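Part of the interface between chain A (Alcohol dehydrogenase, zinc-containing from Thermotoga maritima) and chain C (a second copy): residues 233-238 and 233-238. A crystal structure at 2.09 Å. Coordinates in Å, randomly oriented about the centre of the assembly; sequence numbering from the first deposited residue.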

ATOM      1  N   LEU A 233      -4.991  18.830  -4.468  1.00 25.64           N
ATOM      2  CA  LEU A 233      -5.713  17.771  -5.145  1.00 26.03           C
ATOM      3  C   LEU A 233      -5.948  18.067  -6.622  1.00 26.33           C
ATOM      4  O   LEU A 233      -5.978  17.143  -7.425  1.00 26.29           O
ATOM      5  CB  LEU A 233      -7.011  17.465  -4.402  1.00 26.02           C
ATOM      6  CG  LEU A 233      -6.726  16.746  -3.073  1.00 26.87           C
ATOM      7  CD1 LEU A 233      -7.984  16.668  -2.159  1.00 26.38           C
ATOM      8  CD2 LEU A 233      -6.124  15.343  -3.342  1.00 25.91           C
ATOM      9  N   LYS A 234      -6.083  19.350  -6.988  1.00 26.20           N
ATOM     10  CA  LYS A 234      -6.050  19.709  -8.401  1.00 26.53           C
ATOM     11  C   LYS A 234      -4.673  19.407  -9.002  1.00 26.95           C
ATOM     12  O   LYS A 234      -4.592  18.729 -10.015  1.00 27.85           O
ATOM     13  CB  LYS A 234      -6.460  21.162  -8.664  1.00 26.20           C
ATOM     14  CG  LYS A 234      -6.933  21.421 -10.090  1.00 24.58           C
ATOM     15  CD  LYS A 234      -8.089  20.497 -10.495  1.00 25.72           C
ATOM     16  CE  LYS A 234      -8.468  20.653 -11.980  1.00 27.58           C
ATOM     17  NZ  LYS A 234      -9.649  19.801 -12.345  1.00 29.53           N
ATOM     18  N   HIS A 235      -3.602  19.870  -8.357  1.00 27.39           N
ATOM     19  CA  HIS A 235      -2.244  19.536  -8.789  1.00 27.78           C
ATOM     20  C   HIS A 235      -1.995  18.025  -8.836  1.00 27.59           C
ATOM     21  O   HIS A 235      -1.173  17.569  -9.638  1.00 27.68           O
ATOM     22  CB  HIS A 235      -1.171  20.272  -7.960  1.00 28.06           C
ATOM     23  CG  HIS A 235      -0.893  21.661  -8.461  1.00 29.64           C
ATOM     24  ND1 HIS A 235      -1.714  22.736  -8.173  1.00 30.31           N
ATOM     25  CD2 HIS A 235       0.081  22.141  -9.273  1.00 29.65           C
ATOM     26  CE1 HIS A 235      -1.245  23.822  -8.766  1.00 29.53           C
ATOM     27  NE2 HIS A 235      -0.164  23.485  -9.448  1.00 32.47           N
ATOM     28  N   ALA A 236      -2.733  17.268  -8.019  1.00 26.60           N
ATOM     29  CA  ALA A 236      -2.613  15.808  -7.966  1.00 26.45           C
ATOM     30  C   ALA A 236      -3.373  15.092  -9.081  1.00 26.22           C
ATOM     31  O   ALA A 236      -3.327  13.856  -9.173  1.00 25.60           O
ATOM     32  CB  ALA A 236      -3.085  15.287  -6.621  1.00 26.33           C
ATOM     33  N   GLY A 237      -4.107  15.854  -9.889  1.00 26.23           N
ATOM     34  CA  GLY A 237      -4.775  15.298 -11.071  1.00 26.06           C
ATOM     35  C   GLY A 237      -6.247  14.963 -10.901  1.00 26.65           C
ATOM     36  O   GLY A 237      -6.809  14.196 -11.697  1.00 25.85           O
ATOM     37  N   ALA A 238      -6.868  15.514  -9.859  1.00 26.92           N
ATOM     38  CA  ALA A 238      -8.315  15.343  -9.653  1.00 28.46           C
ATOM     39  C   ALA A 238      -9.066  15.890 -10.846  1.00 29.26           C
ATOM     40  O   ALA A 238      -8.906  17.065 -11.219  1.00 28.78           O
ATOM     41  CB  ALA A 238      -8.785  16.028  -8.384  1.00 28.11           C
TER
ATOM     42  N   LEU C 233       1.978  12.232 -15.750  1.00 25.08           N
ATOM     43  CA  LEU C 233       2.721  12.477 -14.528  1.00 25.42           C
ATOM     44  C   LEU C 233       2.793  13.965 -14.224  1.00 26.02           C
ATOM     45  O   LEU C 233       2.872  14.335 -13.050  1.00 26.49           O
ATOM     46  CB  LEU C 233       4.098  11.789 -14.548  1.00 24.99           C
ATOM     47  CG  LEU C 233       3.963  10.258 -14.435  1.00 24.58           C
ATOM     48  CD1 LEU C 233       5.234   9.503 -14.842  1.00 24.66           C
ATOM     49  CD2 LEU C 233       3.515   9.846 -13.036  1.00 24.21           C
ATOM     50  N   LYS C 234       2.736  14.813 -15.259  1.00 25.71           N
ATOM     51  CA  LYS C 234       2.563  16.248 -15.034  1.00 26.58           C
ATOM     52  C   LYS C 234       1.220  16.506 -14.343  1.00 26.57           C
ATOM     53  O   LYS C 234       1.161  17.246 -13.363  1.00 26.47           O
ATOM     54  CB  LYS C 234       2.674  17.085 -16.330  1.00 26.19           C
ATOM     55  CG  LYS C 234       2.961  18.612 -16.067  1.00 27.03           C
ATOM     56  CD  LYS C 234       4.238  18.787 -15.217  1.00 28.28           C
ATOM     57  CE  LYS C 234       4.454  20.197 -14.686  1.00 28.90           C
ATOM     58  NZ  LYS C 234       5.571  20.135 -13.714  1.00 28.30           N
ATOM     59  N   HIS C 235       0.155  15.886 -14.851  1.00 26.73           N
ATOM     60  CA  HIS C 235      -1.165  16.019 -14.238  1.00 27.24           C
ATOM     61  C   HIS C 235      -1.207  15.430 -12.826  1.00 27.53           C
ATOM     62  O   HIS C 235      -2.003  15.867 -11.992  1.00 29.04           O
ATOM     63  CB  HIS C 235      -2.238  15.377 -15.124  1.00 27.46           C
ATOM     64  CG  HIS C 235      -2.798  16.313 -16.150  1.00 28.05           C
ATOM     65  ND1 HIS C 235      -2.099  16.682 -17.279  1.00 29.66           N
ATOM     66  CD2 HIS C 235      -3.968  16.990 -16.196  1.00 28.92           C
ATOM     67  CE1 HIS C 235      -2.827  17.520 -17.993  1.00 30.61           C
ATOM     68  NE2 HIS C 235      -3.963  17.729 -17.354  1.00 31.41           N
ATOM     69  N   ALA C 236      -0.358  14.441 -12.561  1.00 26.92           N
ATOM     70  CA  ALA C 236      -0.280  13.815 -11.247  1.00 26.25           C
ATOM     71  C   ALA C 236       0.476  14.675 -10.237  1.00 26.15           C
ATOM     72  O   ALA C 236       0.568  14.309  -9.069  1.00 26.63           O
ATOM     73  CB  ALA C 236       0.392  12.455 -11.358  1.00 26.06           C
ATOM     74  N   GLY C 237       1.061  15.775 -10.688  1.00 25.75           N
ATOM     75  CA  GLY C 237       1.683  16.724  -9.768  1.00 26.59           C
ATOM     76  C   GLY C 237       3.191  16.648  -9.656  1.00 26.49           C
ATOM     77  O   GLY C 237       3.773  17.145  -8.688  1.00 26.71           O
ATOM     78  N   ALA C 238       3.832  16.046 -10.650  1.00 26.14           N
ATOM     79  CA  ALA C 238       5.282  15.982 -10.668  1.00 26.39           C
ATOM     80  C   ALA C 238       5.809  17.399 -10.791  1.00 27.17           C
ATOM     81  O   ALA C 238       5.373  18.160 -11.664  1.00 27.20           O
ATOM     82  CB  ALA C 238       5.776  15.128 -11.805  1.00 25.80           C
TER
HETATM   83  O   HOH W   1      -3.444  18.076 -12.430  1.00 32.65           O
HETATM   84  O   HOH W   2      -0.480  18.976 -11.556  1.00 35.58           O

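The two copies meet through the backbone of their helix ends, with the CA atoms of A:Ala236 and C:Ala236 4.5 Å apart and 166 Å² buried over both sides. No direct hydrogen bond crosses between the stretches; close backbone packing and two bridging waters make the contact.

A:Leu233 lies out of reach of chain C, its side chain buried in the m, t rotamer. Its carbonyl serves the helix end instead: A:Leu233 O accepts from A:Ala238 N at 3.1 Å, closing one of the two bonds of a Schellman motif. The other bond runs from A:Gly237 N to A:Lys234 O at 2.9 Å.

The CA-to-CB bond of A:Lys234 points away from chain C, and its long side chain reaches forward to its own chain, where NZ donates to A:Ala238 O at 3.1 Å. C:Lys234 does the same, with NZ 2.9 Å from C:Ala238 O. Lysine thus suits this place by tying down the chain just beyond the turn, while its backbone carbonyl serves the interface. Water 1 bridges A:Lys234 O, at 2.8 Å, to C:His235 O, at 2.7 Å; water 2 makes the reciprocal bridge between A:His235 O, at 2.5 Å, and C:Lys234 O, at 3.0 Å.

The CA-to-CB bond of A:His235 points sideways, with chi1 at -84° and the residue partly exposed. A:His235 CB lies 4.9 Å from C:Gly237 CA, and the ring stays farther off; ND1 is hydrogen-bonded to a residue adjoining the stretches. Its carbonyl makes close contacts: A:His235 O lies 3.0 Å from C:His235 O, a pairing of two acceptors that cannot bond to each other, and a water lies within hydrogen-bonding reach of each oxygen.

At A:Ala236 the backbones pack directly, with A:Ala236 CA 3.7 Å from C:Ala236 O. The methyl group points away from chain C, so the main chain faces the partner without a side chain between.

A:Gly237 leaves helical geometry with a positive phi of 98°, a conformation in which a CB would be jammed against the preceding carbonyl. The interface adds a second demand for glycine, since an ideal CB would point toward chain C and lie 2.8 Å from C:His235 O. A:Gly237 N lies 3.0 Å from C:His235 O, although the angle is too poor for a hydrogen bond. The same restrictions apply to C:Gly237, whose CA sits 3.0 Å from A:His235 O.

A:Ala238, buried but pointing away, makes no contact with chain C and completes the turn through its backbone.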